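PDB 1TED: alpha-pyrone synthesis polyketide synthase-like Pks18 from Mycobacterium tuberculosis, which probably extends medium- and long-chain aliphatic acyl-CoA starters with malonyl-CoA to build tri- and tetraketide alpha-pyrones. Local coordinates for residues Arg105-Leu116 / Ile202-Val210; Ile135-Phe146 / Ile165-Gly174. All coordinates share one frame; numbering follows the deposited sequence.

Contact 1: residues Arg105-Leu116 / Ile202-Val210; sequences RMHLFYEHAVPL and IELCSVNAV. With MYR (myristic acid), chain E.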
loop_
_atom_site.group_PDB
_atom_site.type_symbol
_atom_site.label_atom_id
_atom_site.label_comp_id
_atom_site.label_asym_id
_atom_site.label_seq_id
_atom_site.Cartn_x
_atom_site.Cartn_y
_atom_site.Cartn_z
ATOM N N ARG A 105 -14.650 -13.400 -4.335
ATOM C CA ARG A 105 -13.568 -13.902 -3.496
ATOM C C ARG A 105 -12.980 -12.797 -2.609
ATOM O O ARG A 105 -12.510 -13.071 -1.500
ATOM C CB ARG A 105 -12.483 -14.543 -4.373
ATOM C CG ARG A 105 -12.891 -15.875 -5.033
ATOM C CD ARG A 105 -11.896 -16.247 -6.132
ATOM N NE ARG A 105 -12.177 -17.511 -6.810
ATOM C CZ ARG A 105 -11.716 -18.697 -6.423
ATOM N NH1 ARG A 105 -10.947 -18.805 -5.346
ATOM N NH2 ARG A 105 -11.999 -19.778 -7.137
ATOM N N MET A 106 -13.012 -11.552 -3.085
ATOM C CA MET A 106 -12.517 -10.426 -2.300
ATOM C C MET A 106 -13.546 -10.155 -1.189
ATOM O O MET A 106 -13.193 -9.727 -0.083
ATOM C CB MET A 106 -12.350 -9.191 -3.183
ATOM C CG MET A 106 -11.505 -9.424 -4.428
ATOM S SD MET A 106 -9.772 -9.773 -4.067
ATOM C CE MET A 106 -9.789 -11.613 -3.919
ATOM N N HIS A 107 -14.824 -10.378 -1.494
ATOM C CA HIS A 107 -15.866 -10.218 -0.484
ATOM C C HIS A 107 -15.643 -11.373 0.488
ATOM O O HIS A 107 -15.762 -11.214 1.704
ATOM C CB HIS A 107 -17.271 -10.306 -1.103
ATOM C CG HIS A 107 -17.773 -9.001 -1.642
ATOM N ND1 HIS A 107 -17.967 -7.892 -0.845
ATOM C CD2 HIS A 107 -18.097 -8.618 -2.901
ATOM C CE1 HIS A 107 -18.384 -6.881 -1.589
ATOM N NE2 HIS A 107 -18.470 -7.295 -2.841
ATOM N N LEU A 108 -15.303 -12.541 -0.043
ATOM C CA LEU A 108 -15.043 -13.675 0.833
ATOM C C LEU A 108 -13.866 -13.325 1.735
ATOM O O LEU A 108 -13.848 -13.677 2.917
ATOM C CB LEU A 108 -14.717 -14.934 0.030
ATOM C CG LEU A 108 -15.750 -16.065 0.088
ATOM C CD1 LEU A 108 -15.141 -17.320 -0.536
ATOM C CD2 LEU A 108 -16.162 -16.348 1.533
ATOM N N PHE A 109 -12.885 -12.623 1.175
ATOM C CA PHE A 109 -11.712 -12.215 1.939
ATOM C C PHE A 109 -12.148 -11.291 3.070
ATOM O O PHE A 109 -11.809 -11.503 4.234
ATOM C CB PHE A 109 -10.710 -11.482 1.033
ATOM C CG PHE A 109 -9.622 -10.753 1.788
ATOM C CD1 PHE A 109 -8.445 -11.402 2.150
ATOM C CD2 PHE A 109 -9.793 -9.419 2.168
ATOM C CE1 PHE A 109 -7.455 -10.735 2.879
ATOM C CE2 PHE A 109 -8.815 -8.750 2.893
ATOM C CZ PHE A 109 -7.644 -9.407 3.250
ATOM N N TYR A 110 -12.913 -10.264 2.723
ATOM C CA TYR A 110 -13.362 -9.307 3.721
ATOM C C TYR A 110 -14.124 -9.988 4.842
ATOM O O TYR A 110 -13.840 -9.771 6.014
ATOM C CB TYR A 110 -14.250 -8.242 3.078
ATOM C CG TYR A 110 -14.621 -7.113 4.016
ATOM C CD1 TYR A 110 -13.718 -6.088 4.297
ATOM C CD2 TYR A 110 -15.878 -7.069 4.620
ATOM C CE1 TYR A 110 -14.057 -5.041 5.154
ATOM C CE2 TYR A 110 -16.230 -6.025 5.481
ATOM C CZ TYR A 110 -15.314 -5.018 5.739
ATOM O OH TYR A 110 -15.652 -4.001 6.588
ATOM N N GLU A 111 -15.091 -10.817 4.469
ATOM C CA GLU A 111 -15.923 -11.522 5.442
ATOM C C GLU A 111 -15.118 -12.268 6.508
ATOM O O GLU A 111 -15.448 -12.204 7.690
ATOM C CB GLU A 111 -16.851 -12.496 4.713
ATOM C CG GLU A 111 -17.853 -13.209 5.599
ATOM C CD GLU A 111 -18.631 -14.269 4.838
ATOM O OE1 GLU A 111 -18.997 -14.008 3.668
ATOM O OE2 GLU A 111 -18.879 -15.356 5.408
ATOM N N HIS A 112 -14.063 -12.970 6.099
ATOM C CA HIS A 112 -13.242 -13.714 7.061
ATOM C C HIS A 112 -12.067 -12.931 7.630
ATOM O O HIS A 112 -11.629 -13.200 8.748
ATOM C CB HIS A 112 -12.707 -15.018 6.448
ATOM C CG HIS A 112 -13.756 -16.061 6.236
ATOM N ND1 HIS A 112 -14.478 -16.166 5.067
ATOM C CD2 HIS A 112 -14.228 -17.029 7.057
ATOM C CE1 HIS A 112 -15.349 -17.153 5.175
ATOM N NE2 HIS A 112 -15.218 -17.693 6.373
ATOM N N ALA A 113 -11.554 -11.967 6.872
ATOM C CA ALA A 113 -10.403 -11.198 7.337
ATOM C C ALA A 113 -10.723 -10.291 8.527
ATOM O O ALA A 113 -9.959 -10.235 9.499
ATOM C CB ALA A 113 -9.813 -10.376 6.179
ATOM N N VAL A 114 -11.860 -9.603 8.456
ATOM C CA VAL A 114 -12.278 -8.682 9.508
ATOM C C VAL A 114 -12.275 -9.283 10.915
ATOM O O VAL A 114 -11.588 -8.785 11.804
ATOM C CB VAL A 114 -13.682 -8.095 9.201
ATOM C CG1 VAL A 114 -14.165 -7.241 10.372
ATOM C CG2 VAL A 114 -13.629 -7.281 7.906
ATOM N N PRO A 115 -13.054 -10.356 11.140
ATOM C CA PRO A 115 -13.109 -10.997 12.462
ATOM C C PRO A 115 -11.721 -11.361 12.993
ATOM O O PRO A 115 -11.390 -11.092 14.151
ATOM C CB PRO A 115 -13.951 -12.246 12.205
ATOM C CG PRO A 115 -14.836 -11.828 11.095
ATOM C CD PRO A 115 -13.935 -11.050 10.186
ATOM N N LEU A 116 -10.919 -11.980 12.131
ATOM C CA LEU A 116 -9.579 -12.402 12.504
ATOM C C LEU A 116 -8.629 -11.250 12.813
ATOM O O LEU A 116 -7.879 -11.313 13.784
ATOM C CB LEU A 116 -8.980 -13.279 11.400
ATOM C CG LEU A 116 -7.587 -13.847 11.693
ATOM C CD1 LEU A 116 -7.637 -14.734 12.927
ATOM C CD2 LEU A 116 -7.110 -14.633 10.497
ATOM N N ILE A 202 -2.522 -9.504 7.390
ATOM C CA ILE A 202 -3.597 -10.485 7.317
ATOM C C ILE A 202 -3.513 -11.174 5.965
ATOM O O ILE A 202 -3.537 -10.529 4.916
ATOM C CB ILE A 202 -4.981 -9.791 7.481
ATOM C CG1 ILE A 202 -6.115 -10.784 7.220
ATOM C CG2 ILE A 202 -5.074 -8.593 6.550
ATOM C CD1 ILE A 202 -6.410 -11.711 8.384
ATOM N N GLU A 203 -3.413 -12.492 5.981
ATOM C CA GLU A 203 -3.282 -13.202 4.731
ATOM C C GLU A 203 -4.252 -14.370 4.660
ATOM O O GLU A 203 -4.229 -15.277 5.499
ATOM C CB GLU A 203 -1.830 -13.659 4.579
ATOM C CG GLU A 203 -1.207 -13.366 3.219
ATOM C CD GLU A 203 -1.006 -11.879 2.917
ATOM O OE1 GLU A 203 -0.163 -11.232 3.577
ATOM O OE2 GLU A 203 -1.686 -11.363 2.007
ATOM N N LEU A 204 -5.122 -14.319 3.659
ATOM C CA LEU A 204 -6.132 -15.344 3.441
ATOM C C LEU A 204 -5.995 -15.981 2.070
ATOM O O LEU A 204 -6.717 -15.630 1.131
ATOM C CB LEU A 204 -7.531 -14.739 3.583
ATOM C CG LEU A 204 -8.179 -14.822 4.964
ATOM C CD1 LEU A 204 -7.192 -14.421 6.030
ATOM C CD2 LEU A 204 -9.420 -13.930 4.990
ATOM N N CYS A 205 -5.066 -16.923 1.963
ATOM C CA CYS A 205 -4.819 -17.627 0.714
ATOM C C CYS A 205 -5.968 -18.568 0.330
ATOM O O CYS A 205 -6.376 -18.605 -0.830
ATOM C CB CYS A 205 -3.510 -18.428 0.816
ATOM S SG CYS A 205 -2.009 -17.439 1.073
ATOM N N SER A 206 -6.481 -19.320 1.304
ATOM C CA SER A 206 -7.564 -20.277 1.065
ATOM C C SER A 206 -8.703 -19.676 0.250
ATOM O O SER A 206 -9.395 -20.375 -0.485
ATOM C CB SER A 206 -8.102 -20.829 2.400
ATOM O OG SER A 206 -8.804 -19.853 3.161
ATOM N N VAL A 207 -8.878 -18.369 0.380
ATOM C CA VAL A 207 -9.920 -17.649 -0.327
ATOM C C VAL A 207 -9.663 -17.565 -1.832
ATOM O O VAL A 207 -10.585 -17.312 -2.608
ATOM C CB VAL A 207 -10.076 -16.233 0.284
ATOM C CG1 VAL A 207 -10.505 -15.237 -0.754
ATOM C CG2 VAL A 207 -11.099 -16.281 1.388
ATOM N N ASN A 208 -8.422 -17.796 -2.249
ATOM C CA ASN A 208 -8.092 -17.726 -3.669
ATOM C C ASN A 208 -7.834 -19.091 -4.304
ATOM O O ASN A 208 -7.312 -19.171 -5.415
ATOM C CB ASN A 208 -6.871 -16.820 -3.897
ATOM C CG ASN A 208 -7.137 -15.361 -3.527
ATOM O OD1 ASN A 208 -6.914 -14.943 -2.388
ATOM N ND2 ASN A 208 -7.620 -14.586 -4.490
ATOM N N ALA A 209 -8.205 -20.160 -3.606
ATOM C CA ALA A 209 -8.010 -21.520 -4.123
ATOM C C ALA A 209 -8.646 -21.710 -5.505
ATOM O O ALA A 209 -9.790 -21.308 -5.737
ATOM C CB ALA A 209 -8.589 -22.527 -3.147
ATOM N N VAL A 210 -7.908 -22.335 -6.418
ATOM C CA VAL A 210 -8.410 -22.563 -7.770
ATOM C C VAL A 210 -8.106 -23.976 -8.279
ATOM O O VAL A 210 -8.896 -24.559 -9.026
ATOM C CB VAL A 210 -7.818 -21.517 -8.750
ATOM C CG1 VAL A 210 -8.171 -21.872 -10.167
ATOM C CG2 VAL A 210 -8.374 -20.137 -8.427
HETATM C C1 MYR E . -5.595 -26.329 -0.433
HETATM O O1 MYR E . -5.742 -26.980 0.598
HETATM O O2 MYR E . -5.131 -26.880 -1.433
HETATM C C2 MYR E . -5.983 -24.850 -0.479
HETATM C C3 MYR E . -4.745 -23.963 -0.624
HETATM C C4 MYR E . -5.128 -22.480 -0.639
HETATM C C5 MYR E . -3.901 -21.587 -0.830
HETATM C C6 MYR E . -3.244 -21.778 -2.200
HETATM C C7 MYR E . -4.107 -21.253 -3.352
HETATM C C8 MYR E . -4.243 -19.729 -3.328
HETATM C C9 MYR E . -2.894 -19.037 -3.529
HETATM C C10 MYR E . -3.030 -17.524 -3.359
HETATM C C11 MYR E . -1.670 -16.835 -3.496
HETATM C C12 MYR E . -1.792 -15.326 -3.274
HETATM C C13 MYR E . -0.414 -14.664 -3.339
HETATM C C14 MYR E . -0.513 -13.160 -3.079
#
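In the thiolase fold of Pks18, helix 102-125 packs over the end of strand 196-204 and the loop that follows it, Ile202 and Leu204 meeting Phe109 and Ala113. Leu204 reaches in between turns of the helix: its CD2 lies 3.5 Å from Ala113 N and 3.8 Å from His112 CB. The side chains of Phe109 and Leu204 cross at about a right angle; chi1 of 167° swings the ring away from its own amide nitrogen, and Phe109 CD1 comes 3.7 Å from Leu204 CB. Further along the helix, Leu116 CD2 touches Ile202 CD1 at 3.7 Å. At the other end Val207 turns its methyls to the backbone of Arg105 and Leu108. Arg105, extended from CG to NE, spans two carbonyls of the loop: NH1 donates to Ala209 O (2.8 Å) and to Val207 O (3.1 Å), and NH2 adds a weak bond to Ala209 O. With NE bound to Thr101 OG1, these bonds limit the group's rotation and join the helix to a loop whose far side meets the bound myristic acid, Cys205 O lying 3.5 Å from its C8. Helix 151-159 packs on Phe109 and Ala113, while strands 135-142 and 226-236 flank Ile202.

Contact 2: residues Ile135-Phe146 / Ile165-Gly174; sequences IGLLVLATSTGF and ISRVVVNFMG. With MYR (myristic acid), chain E.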
loop_
_atom_site.group_PDB
_atom_site.type_symbol
_atom_site.label_atom_id
_atom_site.label_comp_id
_atom_site.label_asym_id
_atom_site.label_seq_id
_atom_site.Cartn_x
_atom_site.Cartn_y
_atom_site.Cartn_z
ATOM N N ILE A 135 -2.730 5.933 19.799
ATOM C CA ILE A 135 -2.478 5.171 18.585
ATOM C C ILE A 135 -2.741 6.046 17.372
ATOM O O ILE A 135 -3.883 6.200 16.960
ATOM C CB ILE A 135 -3.388 3.944 18.524
ATOM C CG1 ILE A 135 -3.138 3.071 19.757
ATOM C CG2 ILE A 135 -3.137 3.175 17.250
ATOM C CD1 ILE A 135 -3.977 1.816 19.799
ATOM N N GLY A 136 -1.676 6.602 16.795
ATOM C CA GLY A 136 -1.820 7.478 15.640
ATOM C C GLY A 136 -1.649 6.913 14.232
ATOM O O GLY A 136 -1.866 7.631 13.250
ATOM N N LEU A 137 -1.269 5.646 14.112
ATOM C CA LEU A 137 -1.078 5.041 12.793
ATOM C C LEU A 137 -1.454 3.564 12.773
ATOM O O LEU A 137 -1.168 2.813 13.703
ATOM C CB LEU A 137 0.386 5.195 12.340
ATOM C CG LEU A 137 0.847 4.580 11.011
ATOM C CD1 LEU A 137 0.088 5.197 9.845
ATOM C CD2 LEU A 137 2.342 4.819 10.834
ATOM N N LEU A 138 -2.100 3.167 11.692
ATOM C CA LEU A 138 -2.521 1.795 11.497
ATOM C C LEU A 138 -2.039 1.377 10.118
ATOM O O LEU A 138 -2.486 1.938 9.112
ATOM C CB LEU A 138 -4.045 1.695 11.553
ATOM C CG LEU A 138 -4.668 0.455 10.909
ATOM C CD1 LEU A 138 -4.132 -0.797 11.555
ATOM C CD2 LEU A 138 -6.168 0.511 11.065
ATOM N N VAL A 139 -1.117 0.418 10.064
ATOM C CA VAL A 139 -0.622 -0.054 8.771
ATOM C C VAL A 139 -1.175 -1.445 8.520
ATOM O O VAL A 139 -1.021 -2.364 9.336
ATOM C CB VAL A 139 0.925 -0.093 8.713
ATOM C CG1 VAL A 139 1.386 -0.507 7.317
ATOM C CG2 VAL A 139 1.489 1.266 9.064
ATOM N N LEU A 140 -1.828 -1.600 7.381
ATOM C CA LEU A 140 -2.424 -2.878 7.031
ATOM C C LEU A 140 -1.772 -3.428 5.764
ATOM O O LEU A 140 -1.749 -2.761 4.730
ATOM C CB LEU A 140 -3.927 -2.686 6.824
ATOM C CG LEU A 140 -4.863 -3.888 6.684
ATOM C CD1 LEU A 140 -4.649 -4.562 5.338
ATOM C CD2 LEU A 140 -4.643 -4.847 7.854
ATOM N N ALA A 141 -1.233 -4.642 5.858
ATOM C CA ALA A 141 -0.602 -5.274 4.711
ATOM C C ALA A 141 -1.300 -6.576 4.325
ATOM O O ALA A 141 -1.732 -7.348 5.194
ATOM C CB ALA A 141 0.865 -5.541 5.001
ATOM N N THR A 142 -1.398 -6.805 3.014
ATOM C CA THR A 142 -2.012 -8.013 2.467
ATOM C C THR A 142 -1.675 -8.116 0.992
ATOM O O THR A 142 -1.351 -7.118 0.349
ATOM C CB THR A 142 -3.562 -7.979 2.537
ATOM O OG1 THR A 142 -3.977 -7.454 3.802
ATOM C CG2 THR A 142 -4.133 -9.385 2.357
ATOM N N SER A 143 -1.775 -9.329 0.459
ATOM C CA SER A 143 -1.546 -9.579 -0.956
ATOM C C SER A 143 -2.611 -10.566 -1.425
ATOM O O SER A 143 -2.545 -11.084 -2.534
ATOM C CB SER A 143 -0.144 -10.151 -1.181
ATOM O OG SER A 143 0.841 -9.151 -0.971
ATOM N N THR A 144 -3.608 -10.804 -0.575
ATOM C CA THR A 144 -4.682 -11.753 -0.885
ATOM C C THR A 144 -6.106 -11.197 -0.783
ATOM O O THR A 144 -7.065 -11.964 -0.812
ATOM C CB THR A 144 -4.594 -12.995 0.039
ATOM O OG1 THR A 144 -4.489 -12.570 1.406
ATOM C CG2 THR A 144 -3.378 -13.857 -0.323
ATOM N N GLY A 145 -6.239 -9.875 -0.681
ATOM C CA GLY A 145 -7.556 -9.261 -0.550
ATOM C C GLY A 145 -7.948 -8.201 -1.569
ATOM O O GLY A 145 -8.224 -8.514 -2.714
ATOM N N PHE A 146 -7.987 -6.943 -1.149
ATOM C CA PHE A 146 -8.355 -5.802 -2.011
ATOM C C PHE A 146 -9.860 -5.500 -2.040
ATOM O O PHE A 146 -10.594 -6.072 -2.844
ATOM C CB PHE A 146 -7.888 -5.984 -3.476
ATOM C CG PHE A 146 -6.449 -6.417 -3.633
ATOM C CD1 PHE A 146 -5.530 -6.277 -2.593
ATOM C CD2 PHE A 146 -6.021 -6.987 -4.833
ATOM C CE1 PHE A 146 -4.206 -6.703 -2.745
ATOM C CE2 PHE A 146 -4.708 -7.414 -5.000
ATOM C CZ PHE A 146 -3.797 -7.274 -3.956
ATOM N N ILE A 165 -7.088 8.734 13.096
ATOM C CA ILE A 165 -5.857 7.970 13.026
ATOM C C ILE A 165 -5.345 7.952 11.581
ATOM O O ILE A 165 -6.135 7.978 10.629
ATOM C CB ILE A 165 -6.089 6.525 13.500
ATOM C CG1 ILE A 165 -4.749 5.807 13.665
ATOM C CG2 ILE A 165 -7.007 5.798 12.516
ATOM C CD1 ILE A 165 -4.871 4.415 14.261
ATOM N N SER A 166 -4.024 7.933 11.424
ATOM C CA SER A 166 -3.426 7.887 10.095
ATOM C C SER A 166 -3.442 6.436 9.650
ATOM O O SER A 166 -3.159 5.536 10.444
ATOM C CB SER A 166 -1.984 8.389 10.136
ATOM O OG SER A 166 -1.896 9.565 10.919
ATOM N N ARG A 167 -3.777 6.203 8.390
ATOM C CA ARG A 167 -3.822 4.842 7.872
ATOM C C ARG A 167 -3.097 4.703 6.549
ATOM O O ARG A 167 -3.118 5.612 5.710
ATOM C CB ARG A 167 -5.271 4.378 7.716
ATOM C CG ARG A 167 -5.968 4.135 9.048
ATOM C CD ARG A 167 -7.445 3.799 8.871
ATOM N NE ARG A 167 -8.240 4.978 8.533
ATOM C CZ ARG A 167 -8.798 5.201 7.346
ATOM N NH1 ARG A 167 -8.657 4.323 6.361
ATOM N NH2 ARG A 167 -9.490 6.314 7.149
ATOM N N VAL A 168 -2.447 3.554 6.384
ATOM C CA VAL A 168 -1.701 3.228 5.179
ATOM C C VAL A 168 -1.926 1.754 4.830
ATOM O O VAL A 168 -1.670 0.869 5.642
ATOM C CB VAL A 168 -0.188 3.469 5.384
ATOM C CG1 VAL A 168 0.579 3.123 4.109
ATOM C CG2 VAL A 168 0.058 4.915 5.779
ATOM N N VAL A 169 -2.418 1.494 3.625
ATOM C CA VAL A 169 -2.652 0.122 3.196
ATOM C C VAL A 169 -1.554 -0.315 2.220
ATOM O O VAL A 169 -1.336 0.317 1.185
ATOM C CB VAL A 169 -4.039 -0.023 2.536
ATOM C CG1 VAL A 169 -4.244 -1.434 2.024
ATOM C CG2 VAL A 169 -5.107 0.305 3.540
ATOM N N VAL A 170 -0.868 -1.399 2.574
ATOM C CA VAL A 170 0.227 -1.945 1.776
ATOM C C VAL A 170 -0.147 -3.260 1.112
ATOM O O VAL A 170 -0.209 -4.299 1.769
ATOM C CB VAL A 170 1.463 -2.187 2.651
ATOM C CG1 VAL A 170 2.578 -2.807 1.821
ATOM C CG2 VAL A 170 1.919 -0.881 3.262
ATOM N N ASN A 171 -0.374 -3.204 -0.196
ATOM C CA ASN A 171 -0.754 -4.370 -0.971
ATOM C C ASN A 171 0.333 -4.830 -1.944
ATOM O O ASN A 171 1.159 -4.032 -2.400
ATOM C CB ASN A 171 -2.031 -4.083 -1.767
ATOM C CG ASN A 171 -3.228 -3.816 -0.879
ATOM O OD1 ASN A 171 -3.634 -4.665 -0.082
ATOM N ND2 ASN A 171 -3.804 -2.628 -1.012
ATOM N N PHE A 172 0.311 -6.126 -2.247
ATOM C CA PHE A 172 1.236 -6.755 -3.188
ATOM C C PHE A 172 2.736 -6.616 -2.966
ATOM O O PHE A 172 3.515 -6.595 -3.928
ATOM C CB PHE A 172 0.889 -6.331 -4.621
ATOM C CG PHE A 172 0.012 -7.319 -5.346
ATOM C CD1 PHE A 172 -0.655 -8.319 -4.647
ATOM C CD2 PHE A 172 -0.144 -7.250 -6.727
ATOM C CE1 PHE A 172 -1.463 -9.242 -5.312
ATOM C CE2 PHE A 172 -0.949 -8.165 -7.402
ATOM C CZ PHE A 172 -1.610 -9.165 -6.690
ATOM N N MET A 173 3.150 -6.510 -1.707
ATOM C CA MET A 173 4.569 -6.458 -1.417
ATOM C C MET A 173 4.935 -7.863 -0.921
ATOM O O MET A 173 6.018 -8.101 -0.385
ATOM C CB MET A 173 4.893 -5.357 -0.396
ATOM C CG MET A 173 4.637 -3.966 -0.973
ATOM S SD MET A 173 5.529 -2.612 -0.215
ATOM C CE MET A 173 7.038 -2.641 -1.195
ATOM N N GLY A 174 3.996 -8.783 -1.113
ATOM C CA GLY A 174 4.195 -10.180 -0.758
ATOM C C GLY A 174 4.614 -10.664 0.623
ATOM O O GLY A 174 4.218 -10.127 1.660
HETATM C C1 MYR E . -5.595 -26.329 -0.433
HETATM O O1 MYR E . -5.742 -26.980 0.598
HETATM O O2 MYR E . -5.131 -26.880 -1.433
HETATM C C2 MYR E . -5.983 -24.850 -0.479
HETATM C C3 MYR E . -4.745 -23.963 -0.624
HETATM C C4 MYR E . -5.128 -22.480 -0.639
HETATM C C5 MYR E . -3.901 -21.587 -0.830
HETATM C C6 MYR E . -3.244 -21.778 -2.200
HETATM C C7 MYR E . -4.107 -21.253 -3.352
HETATM C C8 MYR E . -4.243 -19.729 -3.328
HETATM C C9 MYR E . -2.894 -19.037 -3.529
HETATM C C10 MYR E . -3.030 -17.524 -3.359
HETATM C C11 MYR E . -1.670 -16.835 -3.496
HETATM C C12 MYR E . -1.792 -15.326 -3.274
HETATM C C13 MYR E . -0.414 -14.664 -3.339
HETATM C C14 MYR E . -0.513 -13.160 -3.079
HETATM O O HOH W 1 1.480 -6.664 0.821
HETATM O O HOH W 2 1.528 -9.397 1.482
#
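Val139 and Val170, with Leu137, Val168 and Ala141, make the apolar centre on one face of two parallel strands. Val139 CG1 meets Val170 CG2 at 4.1 Å, two residues on from its register partner Val168, and Leu137 CD1 likewise reaches past its partner Ser166 to Val168 CG2. Helix 177-191 packs against Leu137, Val139 and Ala141. On the other face Leu138 CB touches both Ile165 CD1 and Arg167 CG, beneath helix 151-159, the crossover helix of this beta-alpha-beta unit. Backbone hydrogen bonds of the parallel pattern alternate along the strands, the first from Ser166 N to Gly136 O and the last from Phe172 N to Thr142 O; the bond from Val170 N to Leu140 O, 2.7 Å long, is nearly straight at 170°.

Past the strands the aromatic side chains take over. Phe146 directs its edge at the face of Phe172, ring centroids 5.0 Å apart and planes at 72°, and Phe146 CE1 also passes 3.5 Å from Asn171 CB. The Phe146 ring meets Phe146 of the second subunit as well. Arg167 bends at chi3 (-75°), its NH1 making a salt bridge with Asp152 OD2 and its NH2 a hydrogen bond to Thr382 OG1 of the second subunit.

At the polar end Ser143 OG, anti to its carbonyl carbon, takes a weak bond from Gly174 N and shares a hydrogen bond with a water 2.6 Å away that can donate to Gly174 O. Another water lies between Thr142 O and Met173 N, accepting from the latter. C14 of the myristic acid ends beside Ser143. The strands are thus fixed by regular backbone bonding, whereas the turn before Cys175, the probable nucleophile, is met by a weak bond to a serine hydroxyl and by ordered waters close to the lipid's methyl end.

Both contacts are buried and reach the same sheet, where strands 196-204 and 135-142 are neighbours, yet they use it differently. Contact 1 lays a helix across a strand end, mostly through interlocking apolar side chains, with one arginine gripping loop carbonyls; no other chain touches it. Contact 2 joins two strands edge to edge through backbone bonds, and its outer strand faces the second subunit. They meet where the strands end: Glu203 OE2 lies 2.6 Å from Ser143 N, and Leu204 N lies 2.9 Å from Thr144 OG1, both probable hydrogen bonds. The myristic acid touches both, passing the 202-210 loop along its chain and ending against Ser143.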